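Local coordinates for protein galactose-1-phosphate uridylyltransferase (Pyrobaculum aerophilum str. IM2, PDB 6K9Z) that probably transfers uridylyl groups between UDP-glucose and hexose 1-phosphates such as galactose 1-phosphate, with zinc bound in each subunit, at residues Cys30-Gly35 against His138-Ile143; Lys130-Ser135 against Pro246-Leu251; Ala198-Glu203 against Ser290-Asp295; Leu230-Cys235 against Ala307-Cys312. The protein carries 1 engineered substitution. All blocks are in the same frame, centred on the assembly; numbering follows the deposited sequence.

Contact 1. Residues Cys30-Gly35 against His138-Ile143; sequences CPFCPG and HPFSQI. Engineered in segment 138-143: Phe-140 (natural residue His). With ZN (zinc ion), chain C; UDP (uridine-5'-diphosphate), chain G.
Cys-30, Cys-33 and His-138 converge on one zinc ion, tying loop 30-35 to the residues that lead into strand 140-146. Cys-30 SG and Cys-33 SG each stand 2.3 Å from the zinc, and His-138 ND1 binds it at 2.1 Å. His-86 is the fourth ligand, completing a Cys2His2 site built on a CxxC pair. In His-138, CG anti to the backbone N (chi1 -160°) carries the imidazole toward the loop; Cys-33 SG lies at its edge, in the ring plane. Phe-32, between the cysteines in sequence, lays CB over one face of this imidazole, a CH-pi contact of 4.0 Å from Phe-32 CB to the ring centroid. Its phenyl ring runs on to the engineered Phe-140, the two planes meeting at 53°, with Phe-32 CE2 above the Phe-140 face near the rim, 3.8 Å from Phe-140 CD1. At the far end Phe-32 CZ approaches the uracil of UDP, 3.8 Å from N1, while Pro-31 CG sits over the centre of one face of the Phe-32 ring. An alanine in place of Phe-32 would keep CB on the imidazole but would probably open a gap between Phe-140 and the uracil. In the second shell, Phe-32 N donates to Cys-30 SG over 3.4 Å, and His-138 NE2 bonds to Thr-83 O, which helps fix the rotation of the imidazole. The N-H on Cys-30 SG would be expected to temper its thiolate charge, and the metal holds the uracil-lining loop beside position 140, where the natural histidine is predicted to carry the UMP intermediate.

Contact 2. Residues Lys130-Ser135 against Pro246-Leu251; sequences KEIGVS and PYIMVL
Ile-132 and Pro-246 form the centre of this contact, in which the loop between antiparallel strands 121-128 and 140-146 folds over the start of strand 247-252. The strands belong to the long antiparallel sheet of this half-barrel enzyme, at the place where 121-128 and 247-252 lie side by side and the N-terminal and C-terminal family regions join. A short 3-10 turn, with Gly-133 N bonded to Lys-130 O over 3.1 Å, presents Glu-131 and Ile-132 to the strand. Ile-132 straddles its beginning with two branches. Ile-132 CG2 meets the proline ring, 4.2 Å from Pro-246 CB, whereas Ile-132 CG1, placed between the backbone N and the carbonyl carbon (chi1 67°), leads CD1 further along the strand to Ile-248 CG1, 3.8 Å away. Pro-246 receives a second neighbour from the turn: the extended side chain of Glu-131 crosses it obliquely, bringing OE1 within 3.9 Å of Pro-246 CG. That oxygen is hydrogen-bonded to Tyr-273 OH, and Tyr-273 also touches Pro-246, so both members of the pair touch the proline. The CB of Tyr-247 points away from the loop, and its OH bonds to Asp-90, while Ile-248 also packs on Gly-284 of the second subunit. The same methyl of Ile-132 that reaches Ile-248 also rests against the strand backbone, Ile-132 CD1 lying 3.4 Å from Tyr-247 O.

Contact 3. Residues Ala198-Glu203 against Ser290-Asp295; sequences AKWPHE and SLFTLD
Phe-292 offers a face to Lys-199 and an edge to Trp-200. Lys-199 lies across one face of the phenyl ring, its CD over the centre, 3.8 Å from the centroid of the Phe-292 ring and 8° off the normal. Toward Trp-200 the same ring makes an offset edge-to-face pair with planes at 74°, in which Phe-292 CE2 comes to 3.6 Å from Trp-200 CZ2. Leu-294, two residues on along strand 291-294, meets main-chain oxygens instead, with its CD1 3.4 Å from Ala-198 O and its CD2 3.7 Å from Trp-200 O. The turn that offers these groups is fixed by Glu-203 OE1, which accepts from Lys-199 N at 2.7 Å and from Trp-200 N at 3.0 Å. A serine in place of Phe-292 would probably leave the Lys-199 methylenes and the indole without their aromatic partner and set the lysine chain freer to move. Strand 291-294 also pairs in parallel with a strand of the second subunit. The phenyl face probably steadies the Lys-199 methylenes as far as CD; beyond, the chain bends at chi4 (56°), and NZ is shared between a salt bridge to Asp-6 of the second subunit and a hydrogen bond to Tyr-197 O.

Contact 4. Residues Leu230-Cys235 against Ala307-Cys312; sequences LKITLC and AALQKC
Cys-235 and Cys-312 are joined by a disulfide that fastens helix 220-240 to segment 307-312, which continues from helix 298-309. Beside this covalent link the two helical surfaces interlock through a small apolar patch. Ile-232, three residues before Cys-235, projects CG2 into the hollow formed by Leu-309 and the CB of Cys-312. The fit is tight on the leucine side, where Ile-232 CG2 lies 3.5 Å from Leu-309 CD2, and more relaxed on the cysteine side, where Ile-232 CG2 is 4.3 Å from Cys-312 CB. The side chains of Ile-232 and Leu-309 cross at about a right angle. The isoleucine methyl bears on the fork of the leucine, with Leu-309 CG 3.6 Å and Leu-309 CD1 3.9 Å from Ile-232 CG2. Leu-309 in turn is a bump against the first helix: its CD1 settles over the backbone, 4.3 Å from Thr-233 CA, and its side chain also touches Ala-236. The CB of Thr-233 points away from segment 307-312, and the side chain packs on Val-204 and Ile-206 of strand 202-208, while its OG1 bonds to Ala-229 O within the helix. The contact thus secures the terminal helix to a helix that lies on the sheet. The covalent link would be expected to restrict separation of the two segments. Cys-235 SG is anti to its backbone N (chi1 173°), Cys-312 SG lies beside its own N, and the two sulfurs, Cys-235 SG and Cys-312 SG, are bonded at 2.1 Å with a chi3 of -83°.

Contacts 1, 2 and 3 all reach the same antiparallel sheet. Contact 1 holds the zinc and lines the UDP pocket, and contact 2, with its centre 15 Å away, touches it where Val-134 CG1 lies 4.1 Å from Phe-140 CE1. Contact 4 backs contact 2 from helix 220-240, Leu-230 CD2 lying 3.6 Å from Met-249 SD. Contact 3 lies across the chain's centre from contact 1, about 30 Å between their centres, yet Thr-293 there also touches a bound UDP, and the Lys-199 side chain is about 8 Å from the iron ion. Contacts 2 and 3 both meet the second subunit, whereas no other protein chain touches contacts 1 and 4.

Contact 1. Residues Cys30-Gly35 against His138-Ile143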
# COMPACT_ATOMS: atom_id res chain seq x y z
N CYS A 30 -5.49 -3.59 29.85
CA CYS A 30 -4.46 -3.11 28.88
C CYS A 30 -3.19 -3.95 29.06
O CYS A 30 -2.65 -4.01 30.17
CB CYS A 30 -4.16 -1.64 29.08
SG CYS A 30 -2.80 -1.12 28.01
N PRO A 31 -2.68 -4.61 27.98
CA PRO A 31 -1.47 -5.46 28.10
C PRO A 31 -0.16 -4.68 28.34
O PRO A 31 0.90 -5.31 28.72
CB PRO A 31 -1.43 -6.19 26.73
CG PRO A 31 -2.05 -5.20 25.77
CD PRO A 31 -3.17 -4.53 26.59
N PHE A 32 -0.21 -3.36 28.12
CA PHE A 32 0.99 -2.46 28.06
C PHE A 32 1.06 -1.55 29.29
O PHE A 32 2.13 -1.02 29.51
CB PHE A 32 0.99 -1.63 26.78
CG PHE A 32 0.99 -2.44 25.52
CD1 PHE A 32 1.59 -3.69 25.47
CD2 PHE A 32 0.40 -1.93 24.36
CE1 PHE A 32 1.59 -4.42 24.29
CE2 PHE A 32 0.39 -2.67 23.18
CZ PHE A 32 1.00 -3.91 23.16
N CYS A 33 0.01 -1.43 30.08
CA CYS A 33 0.05 -0.71 31.37
C CYS A 33 1.01 -1.41 32.36
O CYS A 33 1.31 -2.63 32.28
CB CYS A 33 -1.31 -0.58 32.00
SG CYS A 33 -2.25 0.84 31.38
N PRO A 34 1.60 -0.59 33.27
CA PRO A 34 2.41 -1.12 34.36
C PRO A 34 1.52 -2.06 35.18
O PRO A 34 0.39 -1.74 35.35
CB PRO A 34 2.77 0.13 35.17
CG PRO A 34 2.75 1.24 34.16
CD PRO A 34 1.57 0.89 33.27
N GLY A 35 2.04 -3.22 35.59
CA GLY A 35 1.24 -4.21 36.36
C GLY A 35 0.61 -5.29 35.47
O GLY A 35 0.17 -6.34 36.01
N HIS A 138 -3.17 2.46 24.41
CA HIS A 138 -1.88 2.79 25.07
C HIS A 138 -0.87 3.17 24.00
O HIS A 138 -0.80 2.46 22.99
CB HIS A 138 -1.41 1.59 25.91
CG HIS A 138 -0.42 1.95 26.97
ND1 HIS A 138 -0.69 1.89 28.29
CD2 HIS A 138 0.84 2.40 26.84
CE1 HIS A 138 0.38 2.25 28.99
NE2 HIS A 138 1.35 2.61 28.11
N PRO A 139 -0.12 4.29 24.17
CA PRO A 139 0.89 4.71 23.20
C PRO A 139 1.96 3.63 23.05
O PRO A 139 2.59 3.25 24.03
CB PRO A 139 1.53 5.95 23.82
CG PRO A 139 0.45 6.50 24.69
CD PRO A 139 -0.21 5.27 25.27
N PHE A 140 2.16 3.20 21.81
CA PHE A 140 3.19 2.18 21.49
C PHE A 140 3.57 2.31 20.02
O PHE A 140 2.79 2.79 19.16
CB PHE A 140 2.74 0.76 21.82
CG PHE A 140 1.75 0.19 20.85
CD1 PHE A 140 0.41 0.48 20.98
CD2 PHE A 140 2.15 -0.60 19.79
CE1 PHE A 140 -0.52 -0.02 20.08
CE2 PHE A 140 1.23 -1.10 18.88
CZ PHE A 140 -0.10 -0.79 19.02
N SER A 141 4.74 1.75 19.75
CA SER A 141 5.28 1.55 18.39
C SER A 141 5.79 0.09 18.28
O SER A 141 5.73 -0.64 19.25
CB SER A 141 6.31 2.62 18.06
OG SER A 141 7.15 2.93 19.15
N GLN A 142 6.34 -0.27 17.13
CA GLN A 142 6.69 -1.66 16.84
C GLN A 142 8.08 -1.68 16.22
O GLN A 142 8.46 -0.76 15.51
CB GLN A 142 5.63 -2.32 15.93
CG GLN A 142 4.26 -2.52 16.59
CD GLN A 142 3.37 -3.39 15.76
OE1 GLN A 142 3.60 -4.61 15.54
NE2 GLN A 142 2.31 -2.78 15.28
N ILE A 143 8.78 -2.78 16.49
CA ILE A 143 10.03 -3.13 15.77
C ILE A 143 9.89 -4.54 15.18
O ILE A 143 9.52 -5.47 15.93
CB ILE A 143 11.22 -3.09 16.73
CG1 ILE A 143 11.47 -1.69 17.33
CG2 ILE A 143 12.46 -3.59 15.99
CD1 ILE A 143 12.21 -1.70 18.65
ZN ZN C . -2.34 0.83 29.08
N1 UDP G . 0.02 -6.90 21.05
C2 UDP G . 0.78 -7.62 21.98
N3 UDP G . 0.22 -8.14 23.07
C4 UDP G . -1.08 -8.02 23.24
C5 UDP G . -1.87 -7.36 22.35
C6 UDP G . -1.27 -6.82 21.24
O2 UDP G . 1.97 -7.76 21.89
O4 UDP G . -1.59 -8.50 24.24
C1' UDP G . 0.56 -6.36 19.82
C2' UDP G . -0.21 -7.17 18.77
O2' UDP G . 0.05 -8.55 18.68
C3' UDP G . 0.11 -6.46 17.49
C4' UDP G . 0.10 -5.06 17.92
O4' UDP G . 0.13 -5.08 19.36
O3' UDP G . 1.31 -6.82 16.90
C5' UDP G . -1.17 -4.66 17.20
O5' UDP G . -1.03 -4.77 15.76
PA UDP G . -1.02 -6.04 14.71
O1A UDP G . -1.95 -7.16 15.10
O2A UDP G . -1.54 -5.44 13.44
O3A UDP G . 0.55 -6.48 14.57
PB UDP G . 1.30 -7.73 14.04
O1B UDP G . 0.81 -8.70 14.92
O2B UDP G . 2.75 -7.47 14.12
O3B UDP G . 0.84 -7.98 12.72

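Contact 2. Residues Lys130-Ser135 against Pro246-Leu251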
# COMPACT_ATOMS: atom_id res chain seq x y z
N LYS A 130 -7.61 4.76 15.66
CA LYS A 130 -8.61 3.67 15.50
C LYS A 130 -8.97 3.53 14.00
O LYS A 130 -9.24 2.39 13.54
CB LYS A 130 -9.83 3.98 16.37
CG LYS A 130 -9.54 3.88 17.86
CD LYS A 130 -10.68 4.29 18.80
CE LYS A 130 -10.22 4.42 20.25
NZ LYS A 130 -11.37 4.43 21.19
N GLU A 131 -9.00 4.65 13.27
CA GLU A 131 -9.49 4.65 11.86
C GLU A 131 -8.57 3.85 10.93
O GLU A 131 -9.08 3.51 9.85
CB GLU A 131 -9.68 6.07 11.33
CG GLU A 131 -10.92 6.71 11.85
CD GLU A 131 -11.01 8.19 11.54
OE1 GLU A 131 -10.26 8.92 12.15
OE2 GLU A 131 -11.84 8.58 10.67
N ILE A 132 -7.33 3.53 11.34
CA ILE A 132 -6.34 2.72 10.56
C ILE A 132 -5.99 1.42 11.30
O ILE A 132 -5.00 0.79 10.96
CB ILE A 132 -5.12 3.54 10.12
CG1 ILE A 132 -4.27 3.99 11.31
CG2 ILE A 132 -5.60 4.69 9.21
CD1 ILE A 132 -2.83 4.22 10.97
N GLY A 133 -6.87 1.00 12.21
CA GLY A 133 -6.91 -0.38 12.74
C GLY A 133 -6.24 -0.49 14.10
O GLY A 133 -6.12 -1.61 14.58
N VAL A 134 -5.85 0.62 14.73
CA VAL A 134 -5.22 0.55 16.07
C VAL A 134 -6.32 0.56 17.14
O VAL A 134 -6.78 1.68 17.52
CB VAL A 134 -4.21 1.67 16.32
CG1 VAL A 134 -3.44 1.39 17.62
CG2 VAL A 134 -3.28 1.80 15.14
N SER A 135 -6.63 -0.61 17.66
CA SER A 135 -7.65 -0.79 18.71
C SER A 135 -7.06 -0.51 20.10
O SER A 135 -7.79 0.17 20.88
CB SER A 135 -8.33 -2.15 18.61
OG SER A 135 -7.34 -3.17 18.41
N PRO A 246 -5.23 10.36 12.19
CA PRO A 246 -4.53 9.08 12.18
C PRO A 246 -3.32 9.22 11.28
O PRO A 246 -3.33 9.92 10.23
CB PRO A 246 -5.55 8.08 11.63
CG PRO A 246 -6.54 8.96 10.87
CD PRO A 246 -6.55 10.30 11.56
N TYR A 247 -2.25 8.52 11.64
CA TYR A 247 -1.04 8.57 10.80
C TYR A 247 -0.24 7.28 10.97
O TYR A 247 -0.45 6.48 11.94
CB TYR A 247 -0.15 9.77 11.14
CG TYR A 247 0.47 9.72 12.51
CD1 TYR A 247 1.64 9.02 12.72
CD2 TYR A 247 -0.12 10.34 13.59
CE1 TYR A 247 2.22 8.92 13.96
CE2 TYR A 247 0.45 10.26 14.85
CZ TYR A 247 1.60 9.52 15.03
OH TYR A 247 2.16 9.38 16.27
N ILE A 248 0.69 7.14 10.02
CA ILE A 248 1.68 6.05 9.94
C ILE A 248 3.03 6.73 10.00
O ILE A 248 3.22 7.73 9.30
CB ILE A 248 1.49 5.28 8.65
CG1 ILE A 248 0.16 4.53 8.70
CG2 ILE A 248 2.68 4.39 8.39
CD1 ILE A 248 -0.51 4.41 7.38
N MET A 249 3.93 6.18 10.78
CA MET A 249 5.35 6.62 10.76
C MET A 249 6.27 5.43 10.57
O MET A 249 6.01 4.39 11.17
CB MET A 249 5.71 7.33 12.05
CG MET A 249 7.17 7.74 12.07
SD MET A 249 7.45 9.00 13.35
CE MET A 249 7.47 7.91 14.77
N VAL A 250 7.26 5.56 9.68
CA VAL A 250 8.22 4.47 9.42
C VAL A 250 9.61 5.10 9.33
O VAL A 250 9.75 6.17 8.81
CB VAL A 250 7.83 3.67 8.16
CG1 VAL A 250 7.83 4.52 6.91
CG2 VAL A 250 8.64 2.39 7.98
N LEU A 251 10.57 4.38 9.85
CA LEU A 251 12.00 4.72 9.75
C LEU A 251 12.61 3.97 8.57
O LEU A 251 12.68 2.74 8.62
CB LEU A 251 12.72 4.34 11.04
CG LEU A 251 14.25 4.50 11.01
CD1 LEU A 251 14.60 5.91 10.57
CD2 LEU A 251 14.84 4.18 12.38

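Contact 3. Residues Ala198-Glu203 against Ser290-Asp295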
# COMPACT_ATOMS: atom_id res chain seq x y z
N ALA A 198 5.49 13.49 -2.53
CA ALA A 198 4.47 13.07 -1.53
C ALA A 198 3.35 12.28 -2.24
O ALA A 198 2.95 12.66 -3.37
CB ALA A 198 3.89 14.27 -0.82
N LYS A 199 2.85 11.23 -1.57
CA LYS A 199 1.77 10.33 -2.05
C LYS A 199 0.55 10.35 -1.14
O LYS A 199 -0.57 9.95 -1.59
CB LYS A 199 2.24 8.88 -1.99
CG LYS A 199 3.32 8.52 -2.95
CD LYS A 199 4.01 7.24 -2.53
CE LYS A 199 5.37 7.21 -3.17
NZ LYS A 199 6.16 8.43 -2.82
N TRP A 200 0.75 10.66 0.12
CA TRP A 200 -0.32 10.62 1.14
C TRP A 200 -0.78 12.05 1.47
O TRP A 200 -0.07 13.02 1.19
CB TRP A 200 0.16 9.77 2.34
CG TRP A 200 0.57 8.40 1.89
CD1 TRP A 200 1.84 7.91 1.76
CD2 TRP A 200 -0.31 7.37 1.42
NE1 TRP A 200 1.81 6.64 1.25
CE2 TRP A 200 0.50 6.27 1.06
CE3 TRP A 200 -1.70 7.25 1.29
CZ2 TRP A 200 -0.02 5.10 0.54
CZ3 TRP A 200 -2.23 6.08 0.79
CH2 TRP A 200 -1.39 5.04 0.38
N PRO A 201 -2.01 12.22 1.99
CA PRO A 201 -2.67 13.53 2.04
C PRO A 201 -1.90 14.53 2.91
O PRO A 201 -1.91 15.69 2.56
CB PRO A 201 -4.04 13.26 2.67
CG PRO A 201 -4.25 11.79 2.53
CD PRO A 201 -2.91 11.13 2.41
N HIS A 202 -1.24 14.09 4.00
CA HIS A 202 -0.31 14.95 4.77
C HIS A 202 1.00 14.23 4.99
O HIS A 202 1.15 13.66 6.14
CB HIS A 202 -0.90 15.36 6.11
CG HIS A 202 -2.02 16.33 5.96
ND1 HIS A 202 -3.35 15.92 5.76
CD2 HIS A 202 -2.04 17.67 5.96
CE1 HIS A 202 -4.12 17.01 5.67
NE2 HIS A 202 -3.33 18.10 5.79
N GLU A 203 1.97 14.37 4.10
CA GLU A 203 3.18 13.52 4.17
C GLU A 203 4.37 14.41 4.50
O GLU A 203 4.55 15.42 3.84
CB GLU A 203 3.35 12.73 2.88
CG GLU A 203 4.62 11.87 2.90
CD GLU A 203 4.64 10.84 1.78
OE1 GLU A 203 3.65 10.78 1.02
OE2 GLU A 203 5.69 10.15 1.64
N SER A 290 0.08 0.48 -7.34
CA SER A 290 1.12 1.38 -6.78
C SER A 290 1.03 2.74 -7.45
O SER A 290 2.09 3.30 -7.79
CB SER A 290 2.55 0.85 -6.90
OG SER A 290 2.64 -0.33 -6.17
N LEU A 291 -0.19 3.21 -7.76
CA LEU A 291 -0.46 4.57 -8.27
C LEU A 291 -1.09 5.37 -7.13
O LEU A 291 -1.99 4.83 -6.42
CB LEU A 291 -1.42 4.39 -9.45
CG LEU A 291 -1.33 5.29 -10.65
CD1 LEU A 291 0.09 5.41 -11.20
CD2 LEU A 291 -2.32 4.78 -11.73
N PHE A 292 -0.67 6.60 -6.97
CA PHE A 292 -1.16 7.47 -5.89
C PHE A 292 -1.75 8.76 -6.52
O PHE A 292 -1.36 9.19 -7.65
CB PHE A 292 0.01 7.74 -4.96
CG PHE A 292 0.66 6.47 -4.51
CD1 PHE A 292 1.67 5.88 -5.23
CD2 PHE A 292 0.21 5.83 -3.37
CE1 PHE A 292 2.23 4.67 -4.83
CE2 PHE A 292 0.77 4.64 -2.97
CZ PHE A 292 1.78 4.07 -3.69
N THR A 293 -2.74 9.32 -5.80
CA THR A 293 -3.47 10.55 -6.20
C THR A 293 -3.44 11.56 -5.06
O THR A 293 -3.59 11.22 -3.90
CB THR A 293 -4.89 10.20 -6.67
OG1 THR A 293 -5.61 9.68 -5.55
CG2 THR A 293 -4.90 9.14 -7.75
N LEU A 294 -3.30 12.82 -5.43
CA LEU A 294 -3.42 13.95 -4.48
C LEU A 294 -4.40 14.95 -5.04
O LEU A 294 -4.35 15.23 -6.26
CB LEU A 294 -2.08 14.67 -4.30
CG LEU A 294 -1.06 13.89 -3.53
CD1 LEU A 294 0.25 14.69 -3.45
CD2 LEU A 294 -1.60 13.56 -2.14
N ASP A 295 -5.26 15.47 -4.16
CA ASP A 295 -6.27 16.46 -4.56
C ASP A 295 -5.78 17.85 -4.16
O ASP A 295 -6.55 18.81 -4.34
CB ASP A 295 -7.63 16.10 -3.97
CG ASP A 295 -7.75 16.38 -2.49
OD1 ASP A 295 -6.77 16.81 -1.85
OD2 ASP A 295 -8.88 16.20 -2.00
O HOH W 1 -3.05 10.34 -1.17

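Contact 4. Residues Leu230-Cys235 against Ala307-Cys312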
# COMPACT_ATOMS: atom_id res chain seq x y z
N LEU A 230 10.19 15.28 15.82
CA LEU A 230 9.03 14.36 15.88
C LEU A 230 7.90 15.01 16.67
O LEU A 230 6.76 15.03 16.18
CB LEU A 230 9.46 13.04 16.52
CG LEU A 230 10.31 12.14 15.63
CD1 LEU A 230 10.86 10.94 16.40
CD2 LEU A 230 9.48 11.70 14.44
N LYS A 231 8.17 15.55 17.84
CA LYS A 231 7.12 16.14 18.67
C LYS A 231 6.44 17.26 17.88
O LYS A 231 5.19 17.33 17.89
CB LYS A 231 7.72 16.64 19.98
CG LYS A 231 6.72 17.26 20.93
CD LYS A 231 7.30 17.58 22.32
CE LYS A 231 6.35 18.36 23.20
NZ LYS A 231 5.19 17.54 23.59
N ILE A 232 7.23 18.19 17.34
CA ILE A 232 6.64 19.41 16.72
C ILE A 232 5.88 19.01 15.44
O ILE A 232 4.80 19.58 15.22
CB ILE A 232 7.73 20.47 16.52
CG1 ILE A 232 8.12 20.98 17.92
CG2 ILE A 232 7.23 21.58 15.63
CD1 ILE A 232 9.30 21.91 17.95
N THR A 233 6.41 18.10 14.63
CA THR A 233 5.79 17.69 13.33
C THR A 233 4.45 16.99 13.65
O THR A 233 3.40 17.31 13.07
CB THR A 233 6.76 16.86 12.47
OG1 THR A 233 7.90 17.63 12.13
CG2 THR A 233 6.06 16.36 11.22
N LEU A 234 4.46 16.09 14.63
CA LEU A 234 3.22 15.31 14.93
C LEU A 234 2.21 16.25 15.60
O LEU A 234 1.01 16.12 15.36
CB LEU A 234 3.59 14.09 15.75
CG LEU A 234 4.38 13.04 14.97
CD1 LEU A 234 4.83 11.92 15.90
CD2 LEU A 234 3.58 12.49 13.80
N CYS A 235 2.66 17.21 16.39
CA CYS A 235 1.79 18.24 17.00
C CYS A 235 1.06 18.99 15.88
O CYS A 235 -0.17 19.18 15.95
CB CYS A 235 2.58 19.15 17.91
SG CYS A 235 1.65 20.56 18.55
N ALA A 307 1.85 26.43 8.78
CA ALA A 307 1.04 27.45 9.49
C ALA A 307 0.56 26.82 10.80
O ALA A 307 0.64 27.51 11.88
CB ALA A 307 -0.11 27.93 8.62
N ALA A 308 0.06 25.58 10.75
CA ALA A 308 -0.48 24.88 11.94
C ALA A 308 0.65 24.68 12.95
O ALA A 308 0.42 24.79 14.18
CB ALA A 308 -1.11 23.55 11.60
N LEU A 309 1.83 24.37 12.44
CA LEU A 309 3.02 23.98 13.22
C LEU A 309 3.50 25.16 14.05
O LEU A 309 4.08 24.90 15.11
CB LEU A 309 4.10 23.52 12.23
CG LEU A 309 5.32 22.88 12.86
CD1 LEU A 309 5.85 21.77 11.96
CD2 LEU A 309 6.40 23.91 13.16
N GLN A 310 3.24 26.39 13.61
CA GLN A 310 3.64 27.62 14.35
C GLN A 310 3.03 27.58 15.75
O GLN A 310 3.70 28.09 16.70
CB GLN A 310 3.19 28.91 13.66
CG GLN A 310 3.84 29.10 12.29
CD GLN A 310 5.32 28.78 12.22
OE1 GLN A 310 6.15 29.62 12.60
NE2 GLN A 310 5.68 27.62 11.68
N LYS A 311 1.86 26.98 15.92
CA LYS A 311 1.17 26.95 17.24
C LYS A 311 1.82 25.90 18.15
O LYS A 311 1.59 26.00 19.38
CB LYS A 311 -0.33 26.70 17.03
CG LYS A 311 -1.00 27.63 16.01
CD LYS A 311 -2.43 27.23 15.62
CE LYS A 311 -3.40 27.20 16.80
NZ LYS A 311 -3.23 28.35 17.74
N CYS A 312 2.70 25.01 17.63
CA CYS A 312 3.42 23.97 18.44
C CYS A 312 4.80 24.46 18.92
O CYS A 312 5.48 23.69 19.65
CB CYS A 312 3.61 22.71 17.62
SG CYS A 312 1.99 22.05 17.10